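Local coordinates for protein putative polyphosphate kinase 2 (Pseudomonas aeruginosa PAO1, PDB 3CZP) that uses inorganic polyphosphate as phosphate donor to convert AMP to ADP, and less efficiently GMP to GDP, with magnesium as cofactor, at residues K294-H299 with G403-K408. Numbering follows the deposited sequence.
Sequences KRFRQH and GIIVVK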
loop_
_atom_site.group_PDB
_atom_site.type_symbol
_atom_site.label_atom_id
_atom_site.label_comp_id
_atom_site.label_asym_id
_atom_site.label_seq_id
_atom_site.Cartn_x
_atom_site.Cartn_y
_atom_site.Cartn_z
ATOM N N LYS A 294 14.828 2.490 -26.536
ATOM C CA LYS A 294 13.754 3.487 -26.310
ATOM C C LYS A 294 12.335 2.849 -26.380
ATOM O O LYS A 294 11.387 3.341 -25.773
ATOM C CB LYS A 294 13.888 4.673 -27.304
ATOM C CG LYS A 294 13.857 4.289 -28.823
ATOM C CD LYS A 294 13.600 5.496 -29.815
ATOM C CE LYS A 294 14.838 5.845 -30.673
ATOM N NZ LYS A 294 14.554 6.578 -31.984
ATOM N N ARG A 295 12.189 1.736 -27.099
ATOM C CA ARG A 295 10.870 1.134 -27.306
ATOM C C ARG A 295 10.327 0.504 -26.036
ATOM O O ARG A 295 9.123 0.309 -25.900
ATOM C CB ARG A 295 10.917 0.125 -28.453
ATOM C CG ARG A 295 11.151 0.855 -29.797
ATOM C CD ARG A 295 11.325 -0.073 -30.941
ATOM N NE ARG A 295 12.599 -0.791 -30.876
ATOM C CZ ARG A 295 13.002 -1.657 -31.785
ATOM N NH1 ARG A 295 12.222 -1.941 -32.836
ATOM N NH2 ARG A 295 14.170 -2.255 -31.640
ATOM N N PHE A 296 11.214 0.203 -25.097
ATOM C CA PHE A 296 10.786 -0.336 -23.829
ATOM C C PHE A 296 9.945 0.617 -22.987
ATOM O O PHE A 296 9.218 0.182 -22.118
ATOM C CB PHE A 296 11.993 -0.809 -23.030
ATOM C CG PHE A 296 11.627 -1.771 -21.939
ATOM C CD1 PHE A 296 11.080 -3.014 -22.248
ATOM C CD2 PHE A 296 11.852 -1.470 -20.623
ATOM C CE1 PHE A 296 10.740 -3.913 -21.233
ATOM C CE2 PHE A 296 11.472 -2.358 -19.646
ATOM C CZ PHE A 296 10.931 -3.568 -19.979
ATOM N N ARG A 297 10.052 1.927 -23.231
ATOM C CA ARG A 297 9.226 2.943 -22.533
ATOM C C ARG A 297 7.743 2.750 -22.678
ATOM O O ARG A 297 6.979 3.201 -21.855
ATOM C CB ARG A 297 9.507 4.350 -23.091
ATOM C CG ARG A 297 10.874 4.821 -22.767
ATOM C CD ARG A 297 11.176 6.172 -23.359
ATOM N NE ARG A 297 12.457 6.596 -22.802
ATOM C CZ ARG A 297 12.611 7.091 -21.579
ATOM N NH1 ARG A 297 13.827 7.431 -21.167
ATOM N NH2 ARG A 297 11.554 7.286 -20.783
ATOM N N GLN A 298 7.359 2.143 -23.787
ATOM C CA GLN A 298 5.979 1.830 -24.093
ATOM C C GLN A 298 5.523 0.553 -23.415
ATOM O O GLN A 298 4.361 0.174 -23.531
ATOM C CB GLN A 298 5.876 1.698 -25.607
ATOM C CG GLN A 298 4.702 0.918 -26.153
ATOM C CD GLN A 298 4.605 1.020 -27.670
ATOM O OE1 GLN A 298 5.538 1.515 -28.332
ATOM N NE2 GLN A 298 3.486 0.516 -28.235
ATOM N N HIS A 299 6.413 -0.087 -22.668
ATOM C CA HIS A 299 6.190 -1.422 -22.181
ATOM C C HIS A 299 6.632 -1.618 -20.737
ATOM O O HIS A 299 7.252 -0.762 -20.115
ATOM C CB HIS A 299 6.984 -2.426 -23.054
ATOM C CG HIS A 299 6.491 -2.523 -24.471
ATOM N ND1 HIS A 299 5.290 -3.124 -24.808
ATOM C CD2 HIS A 299 7.029 -2.085 -25.629
ATOM C CE1 HIS A 299 5.118 -3.054 -26.119
ATOM N NE2 HIS A 299 6.155 -2.421 -26.638
ATOM N N GLY A 403 0.211 -3.315 -22.632
ATOM C CA GLY A 403 1.580 -3.339 -23.236
ATOM C C GLY A 403 2.613 -4.046 -22.343
ATOM O O GLY A 403 3.809 -3.990 -22.588
ATOM N N ILE A 404 2.154 -4.715 -21.290
ATOM C CA ILE A 404 3.038 -5.500 -20.441
ATOM C C ILE A 404 3.354 -6.786 -21.159
ATOM O O ILE A 404 2.474 -7.474 -21.659
ATOM C CB ILE A 404 2.439 -5.780 -19.029
ATOM C CG1 ILE A 404 1.994 -4.438 -18.384
ATOM C CG2 ILE A 404 3.416 -6.576 -18.192
ATOM C CD1 ILE A 404 1.654 -4.480 -16.883
ATOM N N ILE A 405 4.648 -7.079 -21.211
ATOM C CA ILE A 405 5.190 -8.306 -21.773
ATOM C C ILE A 405 5.214 -9.386 -20.723
ATOM O O ILE A 405 5.929 -9.295 -19.767
ATOM C CB ILE A 405 6.608 -8.051 -22.314
ATOM C CG1 ILE A 405 6.588 -6.889 -23.327
ATOM C CG2 ILE A 405 7.222 -9.331 -22.969
ATOM C CD1 ILE A 405 7.964 -6.435 -23.706
ATOM N N VAL A 406 4.448 -10.437 -20.921
ATOM C CA VAL A 406 4.313 -11.485 -19.935
ATOM C C VAL A 406 5.004 -12.800 -20.400
ATOM O O VAL A 406 4.649 -13.398 -21.452
ATOM C CB VAL A 406 2.837 -11.705 -19.653
ATOM C CG1 VAL A 406 2.634 -12.855 -18.701
ATOM C CG2 VAL A 406 2.181 -10.379 -19.161
ATOM N N VAL A 407 6.000 -13.231 -19.624
ATOM C CA VAL A 407 6.733 -14.460 -19.903
ATOM C C VAL A 407 6.552 -15.412 -18.714
ATOM O O VAL A 407 6.623 -14.968 -17.578
ATOM C CB VAL A 407 8.207 -14.114 -20.214
ATOM C CG1 VAL A 407 8.933 -15.338 -20.657
ATOM C CG2 VAL A 407 8.261 -13.057 -21.412
ATOM N N LYS A 408 6.275 -16.695 -18.966
ATOM C CA LYS A 408 5.961 -17.672 -17.914
ATOM C C LYS A 408 6.788 -18.959 -18.064
ATOM O O LYS A 408 6.753 -19.605 -19.105
ATOM C CB LYS A 408 4.468 -18.045 -18.004
ATOM C CG LYS A 408 3.489 -16.924 -17.672
ATOM C CD LYS A 408 2.055 -17.445 -17.662
ATOM C CE LYS A 408 1.500 -17.764 -19.038
ATOM N NZ LYS A 408 -0.032 -18.023 -19.079
#
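The imidazole of His299 reaches across to the backbone of Gly403: ND1 donates to Gly403 O at 2.8 Å. The bond is nearly straight (161° at the hydrogen), with the oxygen almost in the ring plane and the donor meeting a carbonyl lone pair. A bent CA-H...O contact from His299 CA, 3.5 Å to Gly403 O, is a minor addition on the same oxygen. His299 NE2 is hydrogen-bonded to Asp497 OD2, so the carboxylate and the carbonyl together fix the rotation of the ring and would probably favour its protonated form. His299 CG lies beside its own backbone N, anti to the carbonyl carbon (chi1 -67°), and Gln298 CG lies 3.7 Å above the plane of the His299 ring, displaced toward its rim. Beside the polar link, Ile405 CD1 rests 4.2 Å from His299 CB and makes a loose apolar contact, 4.5 Å, with Phe296 CE1. Gly403, at positive phi (104°), closes helix 382-402 in a Schellman motif, while the 3-10 turn of 294-298 delivers His299 to the start of strand 300-307. The contact thus ties together the entrances to two adjacent parallel strands of the second PPK2 domain's P-loop-type sheet, 300-307 and 404-412, with Tyr494 of helix 475-496 packed on Phe296.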